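Local structure of cellulase (Uncultured bacterium, 3WX5) at residues T57-L62 with K233-S238; W108-I113 with P188-T193; R117-Y122 with G222-E227; M143-W148 with A182-T187. The protein catalyses the hydrolysis of internal beta-1,4-glucosidic bonds in cellulose, as an endoglucanase of glycoside hydrolase family 12. All blocks are in the same frame, centred on the assembly; numbering follows the deposited sequence.

The four contacts join strands of the two sheets of a beta sandwich. Interactions 1 and 2 lie in the six-strand antiparallel sheet, their centres 11 Å apart. Strand 233-243 of interaction 1 is next to strand 101-111 of interaction 2. Interactions 3 and 4 lie in the larger mixed sheet, also with centres 11 Å apart, and strand 117-127 of interaction 3 lies beside strand 140-149 of interaction 4. Along the chain, interaction 1 encloses the other three. Interaction 4 is nested inside both 2 and 3, while 2 and 3 cross each other. Trp-108 and Phe-223 meet between the sheets. Residues far apart in sequence thus build one compact core, as expected for a family 12 enzyme.

Interaction 1. Residues T57-L62 with K233-S238; sequences TGNFIL and KSSDFS
Phe-60 and Ile-61 pair with Ser-234 and Lys-233 in two antiparallel strands whose axes approach to 4.7 Å at 172°. Phe-60 and Ser-234 form the hydrogen-bonded pair, each N-H donating to the carbonyl of the other. Their side chains share one face of the sheet. CB of Ser-234 sits over a face of the Phe-60 ring, 3.6 Å from its centroid, a CH-pi contact. Phe-60 CG lies between its backbone N and carbonyl carbon (chi1 69°), which starts the ring toward Ser-234. Ser-234 OG is held by Trp-108 NE1, and water 3 links it to Gly-58 O. On the other face, Ile-61 CB meets Lys-233 CG at 4.1 Å. Water 5 joins Lys-233 NZ to Asn-59 ND2.

Beyond the paired residues, Asn-59 takes over. Its OD1 accepts from Asp-236 N at 2.9 Å, with the donor 37° out of the carbonyl plane. Water 1 also donates to this OD1, at 2.8 Å, and accepts from Phe-237 N. Asn-59 N in turn donates to Thr-57 OG1 at 2.9 Å, an ST turn. Asp-236 OD2 makes a salt bridge with Arg-109, and its OD1 shares water 4 with Asn-59 ND2. The Asn-59 amide therefore binds the strand where it turns its corner at Asp-236. The two strands are neighbours in the six-strand antiparallel sheet, and Phe-60 and Ser-234 face Phe-223 of the other sheet in the family 12 jelly-roll sandwich.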
# COMPACT_ATOMS: atom_id res chain seq x y z
N THR A 57 -13.16 10.53 6.25
CA THR A 57 -11.78 10.75 5.84
C THR A 57 -11.10 9.45 5.39
O THR A 57 -10.07 9.48 4.71
CB THR A 57 -10.96 11.33 6.98
OG1 THR A 57 -10.94 10.39 8.07
CG2 THR A 57 -11.56 12.67 7.45
N GLY A 58 -11.60 8.32 5.89
CA GLY A 58 -10.88 7.07 5.77
C GLY A 58 -9.69 6.93 6.69
O GLY A 58 -9.02 5.89 6.67
N ASN A 59 -9.48 7.91 7.58
CA ASN A 59 -8.41 7.77 8.59
C ASN A 59 -8.69 6.50 9.40
O ASN A 59 -9.85 6.17 9.65
CB ASN A 59 -8.39 8.96 9.57
CG ASN A 59 -8.04 10.28 8.92
OD1 ASN A 59 -7.65 10.34 7.75
ND2 ASN A 59 -8.18 11.36 9.69
N PHE A 60 -7.64 5.80 9.84
CA PHE A 60 -7.83 4.61 10.68
C PHE A 60 -6.73 4.42 11.70
O PHE A 60 -5.59 4.84 11.48
CB PHE A 60 -8.12 3.33 9.85
CG PHE A 60 -6.95 2.83 9.03
CD1 PHE A 60 -5.95 2.03 9.62
CD2 PHE A 60 -6.87 3.09 7.67
CE1 PHE A 60 -4.86 1.55 8.88
CE2 PHE A 60 -5.80 2.57 6.88
CZ PHE A 60 -4.79 1.81 7.49
N ILE A 61 -7.07 3.83 12.84
CA ILE A 61 -6.05 3.55 13.85
C ILE A 61 -6.16 2.09 14.25
O ILE A 61 -7.27 1.55 14.34
CB ILE A 61 -6.21 4.50 15.08
CG1 ILE A 61 -5.13 4.23 16.14
CG2 ILE A 61 -7.59 4.34 15.70
CD1 ILE A 61 -4.96 5.38 17.15
N LEU A 62 -5.01 1.42 14.43
CA LEU A 62 -4.99 0.03 14.94
C LEU A 62 -5.33 0.10 16.44
O LEU A 62 -4.53 0.62 17.24
CB LEU A 62 -3.62 -0.61 14.75
CG LEU A 62 -3.31 -1.23 13.37
CD1 LEU A 62 -4.09 -2.54 13.13
CD2 LEU A 62 -3.58 -0.23 12.25
N LYS A 233 -1.43 4.76 13.11
CA LYS A 233 -2.58 5.49 12.57
C LYS A 233 -2.28 5.96 11.16
O LYS A 233 -1.21 6.51 10.90
CB LYS A 233 -2.91 6.71 13.45
CG LYS A 233 -4.20 7.44 13.03
CD LYS A 233 -4.63 8.51 14.07
CE LYS A 233 -5.89 9.28 13.65
NZ LYS A 233 -7.14 8.45 13.60
N SER A 234 -3.27 5.86 10.29
CA SER A 234 -3.20 6.34 8.90
C SER A 234 -4.15 7.55 8.79
O SER A 234 -5.31 7.44 9.17
CB SER A 234 -3.67 5.21 7.97
OG SER A 234 -3.94 5.61 6.62
N SER A 235 -3.64 8.69 8.30
CA SER A 235 -4.44 9.93 8.18
C SER A 235 -4.27 10.65 6.85
O SER A 235 -3.21 10.57 6.23
CB SER A 235 -4.04 10.91 9.30
OG SER A 235 -4.15 10.25 10.56
N ASP A 236 -5.28 11.42 6.45
CA ASP A 236 -5.11 12.44 5.41
C ASP A 236 -4.74 11.82 4.05
O ASP A 236 -3.98 12.42 3.28
CB ASP A 236 -3.99 13.43 5.80
CG ASP A 236 -4.23 14.15 7.13
OD1 ASP A 236 -5.40 14.38 7.52
OD2 ASP A 236 -3.22 14.53 7.76
N PHE A 237 -5.24 10.63 3.76
CA PHE A 237 -4.91 9.95 2.49
C PHE A 237 -5.61 10.64 1.32
O PHE A 237 -6.80 10.98 1.39
CB PHE A 237 -5.36 8.48 2.56
CG PHE A 237 -5.04 7.68 1.32
CD1 PHE A 237 -3.73 7.36 1.00
CD2 PHE A 237 -6.07 7.16 0.55
CE1 PHE A 237 -3.45 6.52 -0.09
CE2 PHE A 237 -5.80 6.29 -0.53
CZ PHE A 237 -4.49 5.97 -0.84
N SER A 238 -4.87 10.83 0.23
CA SER A 238 -5.43 11.32 -1.01
C SER A 238 -4.66 10.69 -2.16
O SER A 238 -3.47 10.43 -2.05
CB SER A 238 -5.26 12.85 -1.07
OG SER A 238 -5.80 13.35 -2.27
O HOH W 1 -7.36 9.08 5.32
O HOH W 2 -8.92 11.44 3.23
O HOH W 3 -6.39 6.31 5.97
O HOH W 4 -7.83 13.63 7.60
O HOH W 5 -8.87 10.85 12.54

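Interaction 2. Residues W108-I113 with P188-T193; sequences WRLTPI and PVTEVT
Arg-109 and Glu-191 face each other as a non-hydrogen-bonded antiparallel pair, their CA atoms 4.2 Å apart. From CB outward, Arg-109 first runs past the backbone of Thr-190. CB lies 4.2 Å from Thr-190 O, and CG comes closer, to 3.7 Å from the same oxygen. CD then meets Glu-191 OE1 at 4.1 Å. The chain bends at chi3 (73°), which takes NE aside. NE stays 5.4 Å from Glu-191 OE1, so the charged groups are not in contact and any attraction is probably weak. NE instead makes a salt bridge with Asp-236. The guanidinium and carboxylate planes lie 68° apart.

Trp-108 and Val-192 make the hydrogen-bonded pair beside them, with both N-H groups donating across. Their side chains touch only lightly, Trp-108 CB to Val-192 CG2 at 4.2 Å. Leu-110 N closes the pairing with a nearly straight bond of 2.9 Å to Thr-190 O, and Leu-110 CG packs on that oxygen. Further on, Thr-190 CG2 rests against Pro-112 CG at 3.9 Å. Strand 191-196 is outermost in the antiparallel sheet, so this contact is the edge pairing of a jelly-roll sandwich, with Trp-108 and Val-192 turned to the core and Arg-109 and Glu-191 to the other face.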
# COMPACT_ATOMS: atom_id res chain seq x y z
N TRP A 108 -0.23 11.37 2.31
CA TRP A 108 -0.51 10.46 3.42
C TRP A 108 0.23 10.95 4.66
O TRP A 108 1.32 11.48 4.55
CB TRP A 108 -0.03 9.03 3.08
CG TRP A 108 -0.49 7.98 4.08
CD1 TRP A 108 -1.77 7.81 4.59
CD2 TRP A 108 0.28 6.87 4.59
NE1 TRP A 108 -1.78 6.76 5.49
CE2 TRP A 108 -0.55 6.16 5.49
CE3 TRP A 108 1.60 6.44 4.39
CZ2 TRP A 108 -0.13 4.98 6.11
CZ3 TRP A 108 2.03 5.28 5.04
CH2 TRP A 108 1.18 4.58 5.91
N ARG A 109 -0.35 10.70 5.83
CA ARG A 109 0.35 10.98 7.08
C ARG A 109 0.21 9.75 7.98
O ARG A 109 -0.86 9.17 8.07
CB ARG A 109 -0.26 12.19 7.77
CG ARG A 109 0.42 12.56 9.09
CD ARG A 109 -0.06 13.94 9.61
NE ARG A 109 -1.42 13.88 10.14
CZ ARG A 109 -1.72 13.42 11.36
NH1 ARG A 109 -0.76 12.97 12.15
NH2 ARG A 109 -2.97 13.37 11.76
N LEU A 110 1.30 9.33 8.59
CA LEU A 110 1.25 8.18 9.46
C LEU A 110 1.71 8.58 10.87
O LEU A 110 2.53 9.50 11.05
CB LEU A 110 2.11 7.06 8.89
CG LEU A 110 3.61 7.41 8.79
CD1 LEU A 110 4.43 6.61 9.78
CD2 LEU A 110 4.16 7.25 7.38
N THR A 111 1.17 7.88 11.86
CA THR A 111 1.63 8.05 13.23
C THR A 111 2.34 6.75 13.62
O THR A 111 1.70 5.69 13.72
CB THR A 111 0.42 8.36 14.16
OG1 THR A 111 -0.27 9.52 13.67
CG2 THR A 111 0.90 8.62 15.60
N PRO A 112 3.67 6.81 13.81
CA PRO A 112 4.45 5.64 14.18
C PRO A 112 4.26 5.24 15.64
O PRO A 112 3.61 5.98 16.41
CB PRO A 112 5.90 6.08 13.95
CG PRO A 112 5.87 7.56 14.01
CD PRO A 112 4.44 8.06 13.93
N ILE A 113 4.72 4.04 15.98
CA ILE A 113 4.73 3.59 17.40
C ILE A 113 6.12 3.10 17.81
O ILE A 113 6.95 2.84 16.94
CB ILE A 113 3.69 2.47 17.66
CG1 ILE A 113 3.92 1.26 16.74
CG2 ILE A 113 2.28 3.01 17.49
CD1 ILE A 113 3.02 0.06 17.13
N PRO A 188 13.57 7.40 7.26
CA PRO A 188 12.10 7.33 7.42
C PRO A 188 11.44 8.70 7.52
O PRO A 188 12.10 9.66 7.92
CB PRO A 188 11.92 6.51 8.71
CG PRO A 188 13.27 6.60 9.43
CD PRO A 188 14.33 6.88 8.41
N VAL A 189 10.18 8.82 7.09
CA VAL A 189 9.37 10.02 7.30
C VAL A 189 8.03 9.64 7.93
O VAL A 189 7.69 8.47 8.01
CB VAL A 189 9.07 10.75 5.97
CG1 VAL A 189 10.33 11.44 5.41
CG2 VAL A 189 8.46 9.80 4.95
N THR A 190 7.25 10.65 8.31
CA THR A 190 5.91 10.40 8.86
C THR A 190 4.83 10.99 7.97
O THR A 190 3.66 10.91 8.31
CB THR A 190 5.78 10.92 10.31
OG1 THR A 190 6.11 12.33 10.35
CG2 THR A 190 6.76 10.15 11.21
N GLU A 191 5.22 11.62 6.86
CA GLU A 191 4.23 12.21 5.97
C GLU A 191 4.83 12.40 4.59
O GLU A 191 6.03 12.58 4.45
CB GLU A 191 3.79 13.56 6.55
CG GLU A 191 2.76 14.32 5.74
CD GLU A 191 2.26 15.58 6.47
OE1 GLU A 191 2.84 15.94 7.52
OE2 GLU A 191 1.26 16.19 6.00
N VAL A 192 3.99 12.27 3.57
CA VAL A 192 4.34 12.69 2.22
C VAL A 192 3.24 13.59 1.67
O VAL A 192 2.05 13.41 1.96
CB VAL A 192 4.55 11.47 1.24
CG1 VAL A 192 5.71 10.59 1.71
CG2 VAL A 192 3.27 10.63 1.13
N THR A 193 3.68 14.62 0.94
CA THR A 193 2.77 15.57 0.31
C THR A 193 3.05 15.59 -1.19
O THR A 193 4.20 15.85 -1.61
CB THR A 193 2.99 16.99 0.89
OG1 THR A 193 2.79 16.93 2.30
CG2 THR A 193 2.01 17.98 0.27

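Interaction 3. Residues R117-Y122 with G222-E227; sequences RWNAAY and GFELWE
The indole of Trp-226 turns its edge to the strand 117-122. Arg-117 O, Trp-118 CA and Asn-119 N lie at that edge in the ring plane. CH2 meets Asn-119 ND2 at 3.6 Å, with amide and ring 89° apart. Above the indole lies the Arg-117 guanidinium, its CZ 5.8 Å from the centroid of the five-membered ring, at most a weak cation-pi attraction. Water 6 sits in the guanidinium plane and links NH1 to Glu-227 OE2. The Phe-223 ring has Asn-119 O at its edge, while Ala-120 CB touches CE1 obliquely at 3.7 Å.

The Asn-119 side chain grips Glu-224 twice. OD1 accepts from Glu-224 N at 2.9 Å, the donor 44° out of the carbonyl plane. ND2 donates to Glu-224 OE1 at 2.9 Å, using the anti lone pair of that oxygen. CG lies between the backbone N and the carbonyl carbon (chi1 70°), which starts the side chain toward Glu-224. The pair of bonds should fix the rotation of the amide. Asn-119 N adds a backbone bond to Glu-224 O. Nearby, Trp-118 CB packs on Leu-225 CD2 at 3.5 Å. Arg-117 O accepts from both Trp-226 N and Glu-227 N, a classic beta bulge.

Arg-117 also has a salt bridge to Asp-71 and a bond to Gly-150 O. Strand 117-127 runs between strands 215-225 and 140-149, and Trp-145 of the latter touches Asn-119. On the face opposite Asn-119 and Glu-224, Ala-120 and Phe-223 pack against Trp-108 and Leu-110 of strand 101-111, in the opposing sheet.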
# COMPACT_ATOMS: atom_id res chain seq x y z
N ARG A 117 6.87 -4.94 15.18
CA ARG A 117 7.66 -5.05 13.98
C ARG A 117 6.71 -4.83 12.81
O ARG A 117 5.74 -5.59 12.66
CB ARG A 117 8.31 -6.45 13.90
CG ARG A 117 9.19 -6.74 15.13
CD ARG A 117 9.98 -8.05 14.95
NE ARG A 117 11.03 -7.84 13.95
CZ ARG A 117 11.19 -8.56 12.84
NH1 ARG A 117 10.39 -9.60 12.60
NH2 ARG A 117 12.15 -8.23 11.98
N TRP A 118 6.91 -3.74 12.08
CA TRP A 118 5.92 -3.24 11.12
C TRP A 118 6.60 -2.27 10.17
O TRP A 118 7.76 -1.86 10.38
CB TRP A 118 4.75 -2.51 11.83
CG TRP A 118 5.25 -1.43 12.80
CD1 TRP A 118 5.43 -1.57 14.16
CD2 TRP A 118 5.62 -0.08 12.48
NE1 TRP A 118 5.92 -0.40 14.68
CE2 TRP A 118 6.06 0.53 13.68
CE3 TRP A 118 5.60 0.69 11.31
CZ2 TRP A 118 6.54 1.84 13.73
CZ3 TRP A 118 6.07 2.03 11.36
CH2 TRP A 118 6.53 2.58 12.57
N ASN A 119 5.92 -1.98 9.06
CA ASN A 119 6.34 -0.88 8.20
C ASN A 119 5.12 -0.03 7.86
O ASN A 119 4.00 -0.42 8.21
CB ASN A 119 7.01 -1.40 6.93
CG ASN A 119 6.05 -2.11 5.97
OD1 ASN A 119 4.85 -1.79 5.90
ND2 ASN A 119 6.60 -2.97 5.11
N ALA A 120 5.37 1.18 7.34
CA ALA A 120 4.30 2.02 6.79
C ALA A 120 4.65 2.21 5.33
O ALA A 120 5.75 2.65 5.02
CB ALA A 120 4.27 3.39 7.52
N ALA A 121 3.76 1.78 4.43
CA ALA A 121 4.17 1.53 3.05
C ALA A 121 3.00 1.61 2.09
O ALA A 121 1.92 1.10 2.37
CB ALA A 121 4.89 0.19 2.92
N TYR A 122 3.23 2.25 0.94
CA TYR A 122 2.30 2.14 -0.19
C TYR A 122 2.45 0.72 -0.78
O TYR A 122 3.51 0.11 -0.68
CB TYR A 122 2.69 3.16 -1.25
CG TYR A 122 2.17 4.55 -0.98
CD1 TYR A 122 2.84 5.42 -0.11
CD2 TYR A 122 0.97 4.96 -1.52
CE1 TYR A 122 2.35 6.69 0.13
CE2 TYR A 122 0.49 6.23 -1.31
CZ TYR A 122 1.16 7.08 -0.45
OH TYR A 122 0.68 8.35 -0.21
N GLY A 222 -0.74 1.66 3.88
CA GLY A 222 -1.13 1.04 5.16
C GLY A 222 0.11 0.56 5.87
O GLY A 222 1.20 1.07 5.61
N PHE A 223 -0.03 -0.47 6.70
CA PHE A 223 1.08 -0.92 7.54
C PHE A 223 1.19 -2.42 7.35
O PHE A 223 0.24 -3.15 7.64
CB PHE A 223 0.78 -0.62 9.01
CG PHE A 223 0.47 0.84 9.28
CD1 PHE A 223 1.51 1.76 9.39
CD2 PHE A 223 -0.85 1.30 9.32
CE1 PHE A 223 1.25 3.11 9.61
CE2 PHE A 223 -1.13 2.68 9.51
CZ PHE A 223 -0.08 3.57 9.68
N GLU A 224 2.35 -2.91 6.91
CA GLU A 224 2.54 -4.36 7.01
C GLU A 224 2.90 -4.68 8.45
O GLU A 224 3.85 -4.12 9.01
CB GLU A 224 3.61 -4.87 6.04
CG GLU A 224 3.25 -4.68 4.56
CD GLU A 224 4.19 -5.44 3.63
OE1 GLU A 224 5.40 -5.13 3.59
OE2 GLU A 224 3.73 -6.39 2.98
N LEU A 225 2.19 -5.64 9.04
CA LEU A 225 2.43 -5.97 10.45
C LEU A 225 3.03 -7.37 10.54
O LEU A 225 2.47 -8.32 10.02
CB LEU A 225 1.11 -5.91 11.21
CG LEU A 225 0.40 -4.56 11.13
CD1 LEU A 225 -0.88 -4.61 11.92
CD2 LEU A 225 1.34 -3.43 11.61
N TRP A 226 4.21 -7.49 11.18
CA TRP A 226 4.74 -8.80 11.53
C TRP A 226 4.44 -9.12 13.01
O TRP A 226 4.16 -10.26 13.37
CB TRP A 226 6.24 -8.87 11.31
CG TRP A 226 6.69 -8.89 9.85
CD1 TRP A 226 7.16 -9.97 9.15
CD2 TRP A 226 6.88 -7.75 9.00
NE1 TRP A 226 7.59 -9.57 7.90
CE2 TRP A 226 7.46 -8.21 7.80
CE3 TRP A 226 6.58 -6.38 9.13
CZ2 TRP A 226 7.73 -7.36 6.72
CZ3 TRP A 226 6.87 -5.54 8.05
CH2 TRP A 226 7.47 -6.03 6.88
N GLU A 227 4.55 -8.09 13.87
CA GLU A 227 4.42 -8.29 15.31
C GLU A 227 3.77 -7.03 15.87
O GLU A 227 4.24 -5.93 15.61
CB GLU A 227 5.82 -8.47 15.92
CG GLU A 227 5.89 -9.28 17.20
CD GLU A 227 7.33 -9.76 17.42
OE1 GLU A 227 8.18 -8.90 17.65
OE2 GLU A 227 7.66 -10.94 17.13
O HOH W 6 8.46 -11.09 14.02

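Interaction 4. Residues M143-W148 with A182-T187; sequences MIWLNW and AYRRTT
Met-143 pairs in parallel with Ala-182, their CB atoms 4.2 Å apart. Its carbonyl accepts from Tyr-183 N and also lies at the edge of the Tyr-183 ring, in its plane. The Met-143 sulfur takes a weak bond from Trp-145 NE1 at 3.5 Å. Ile-144 pairs with Tyr-183 on the other face, where both side chains touch helix 197-206. Trp-145 N then donates to Tyr-183 O at 2.7 Å, and Trp-145 O accepts from Arg-185 N. The indole of Trp-145 brings CZ3 over the centre of one guanidinium face of Arg-184, 3.9 Å above it, with the planes 70° apart. Leu-146 and Asn-147 both face Ala-120 of the next strand, a classic beta bulge. Trp-148 follows, its CG between backbone N and carbonyl carbon (chi1 62°), which starts the indole toward Arg-184. Arg-184 NH2 lies 3.0 Å above one face of this indole, and CZ is 3.9 Å from the centroid of the five-membered ring, a cation-pi contact. The planes are 69° apart, so the steeply tilted guanidinium meets the indole through NH2. The NE1 and NH2 atoms are both donors and are not bonded to each other.

The guanidinium lies between the rim of Trp-145 and a face of Trp-148, and Val-152 O accepts from NH2. Glu-170 touches the side chain. The positive charge of this buried group is probably stabilised in part by the electron-rich face of Trp-148.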
# COMPACT_ATOMS: atom_id res chain seq x y z
N MET A 143 5.96 -1.51 -3.89
CA MET A 143 5.83 -0.96 -2.55
C MET A 143 6.72 0.28 -2.39
O MET A 143 7.82 0.34 -2.95
CB MET A 143 6.23 -1.99 -1.48
CG MET A 143 5.50 -3.33 -1.55
SD MET A 143 5.45 -4.12 0.11
CE MET A 143 4.16 -3.18 0.97
N ILE A 144 6.32 1.16 -1.48
CA ILE A 144 7.12 2.33 -1.14
C ILE A 144 7.11 2.44 0.37
O ILE A 144 6.07 2.75 0.94
CB ILE A 144 6.54 3.61 -1.72
CG1 ILE A 144 6.48 3.50 -3.25
CG2 ILE A 144 7.45 4.80 -1.34
CD1 ILE A 144 5.69 4.61 -3.95
N TRP A 145 8.24 2.09 0.99
CA TRP A 145 8.31 1.99 2.45
C TRP A 145 8.79 3.34 2.99
O TRP A 145 9.87 3.82 2.63
CB TRP A 145 9.33 0.92 2.87
CG TRP A 145 8.94 -0.54 2.60
CD1 TRP A 145 8.14 -1.02 1.58
CD2 TRP A 145 9.35 -1.68 3.36
NE1 TRP A 145 8.01 -2.39 1.70
CE2 TRP A 145 8.78 -2.83 2.75
CE3 TRP A 145 10.20 -1.86 4.47
CZ2 TRP A 145 8.95 -4.12 3.27
CZ3 TRP A 145 10.42 -3.16 4.96
CH2 TRP A 145 9.81 -4.27 4.35
N LEU A 146 8.00 3.94 3.87
CA LEU A 146 8.27 5.28 4.40
C LEU A 146 8.81 5.26 5.82
O LEU A 146 9.53 6.17 6.24
CB LEU A 146 7.00 6.14 4.36
CG LEU A 146 6.40 6.28 2.95
CD1 LEU A 146 5.07 6.99 3.05
CD2 LEU A 146 7.38 7.05 2.01
N ASN A 147 8.45 4.22 6.57
CA ASN A 147 8.80 4.14 7.99
C ASN A 147 8.59 2.68 8.45
O ASN A 147 8.03 1.86 7.72
CB ASN A 147 7.90 5.11 8.80
CG ASN A 147 8.59 5.70 10.02
OD1 ASN A 147 8.44 6.90 10.36
ND2 ASN A 147 9.34 4.86 10.72
N TRP A 148 9.19 2.31 9.57
CA TRP A 148 9.20 0.90 9.99
C TRP A 148 9.84 0.79 11.37
O TRP A 148 10.41 1.76 11.87
CB TRP A 148 10.01 0.03 9.00
CG TRP A 148 11.46 0.45 8.93
CD1 TRP A 148 12.48 0.06 9.78
CD2 TRP A 148 12.04 1.34 7.98
NE1 TRP A 148 13.66 0.65 9.40
CE2 TRP A 148 13.41 1.47 8.31
CE3 TRP A 148 11.53 2.07 6.90
CZ2 TRP A 148 14.27 2.31 7.62
CZ3 TRP A 148 12.38 2.93 6.22
CH2 TRP A 148 13.74 3.05 6.59
N ALA A 182 10.31 -3.11 -4.23
CA ALA A 182 10.09 -2.26 -3.05
C ALA A 182 11.09 -1.11 -3.05
O ALA A 182 12.30 -1.32 -3.23
CB ALA A 182 10.23 -3.07 -1.79
N TYR A 183 10.59 0.09 -2.78
CA TYR A 183 11.47 1.25 -2.62
C TYR A 183 11.46 1.61 -1.16
O TYR A 183 10.44 2.04 -0.65
CB TYR A 183 10.98 2.44 -3.45
CG TYR A 183 11.03 2.16 -4.94
CD1 TYR A 183 9.99 1.48 -5.58
CD2 TYR A 183 12.16 2.49 -5.70
CE1 TYR A 183 10.05 1.16 -6.95
CE2 TYR A 183 12.23 2.20 -7.08
CZ TYR A 183 11.16 1.54 -7.69
OH TYR A 183 11.25 1.14 -9.01
N ARG A 184 12.60 1.46 -0.49
CA ARG A 184 12.66 1.76 0.93
C ARG A 184 13.37 3.10 1.09
O ARG A 184 14.55 3.21 0.76
CB ARG A 184 13.44 0.67 1.68
CG ARG A 184 13.40 0.85 3.20
CD ARG A 184 14.33 -0.15 3.94
NE ARG A 184 13.82 -0.33 5.29
CZ ARG A 184 13.91 -1.46 5.99
NH1 ARG A 184 14.61 -2.49 5.50
NH2 ARG A 184 13.30 -1.56 7.17
N ARG A 185 12.72 4.07 1.74
CA ARG A 185 13.32 5.42 1.83
C ARG A 185 14.61 5.29 2.65
O ARG A 185 14.66 4.48 3.58
CB ARG A 185 12.37 6.39 2.53
CG ARG A 185 12.58 7.84 2.09
CD ARG A 185 11.52 8.73 2.75
NE ARG A 185 11.54 10.11 2.25
CZ ARG A 185 12.41 11.03 2.63
NH1 ARG A 185 13.35 10.74 3.54
NH2 ARG A 185 12.28 12.28 2.17
N THR A 186 15.65 6.02 2.26
CA THR A 186 16.96 5.87 2.94
C THR A 186 16.90 6.43 4.36
O THR A 186 17.71 6.05 5.22
CB THR A 186 18.12 6.55 2.16
OG1 THR A 186 17.80 7.92 1.94
CG2 THR A 186 18.32 5.89 0.79
N THR A 187 16.01 7.40 4.59
CA THR A 187 15.60 7.75 5.95
C THR A 187 14.09 7.81 6.09
O THR A 187 13.39 8.23 5.16
CB THR A 187 16.20 9.10 6.44
OG1 THR A 187 15.75 10.15 5.59
CG2 THR A 187 17.73 9.05 6.39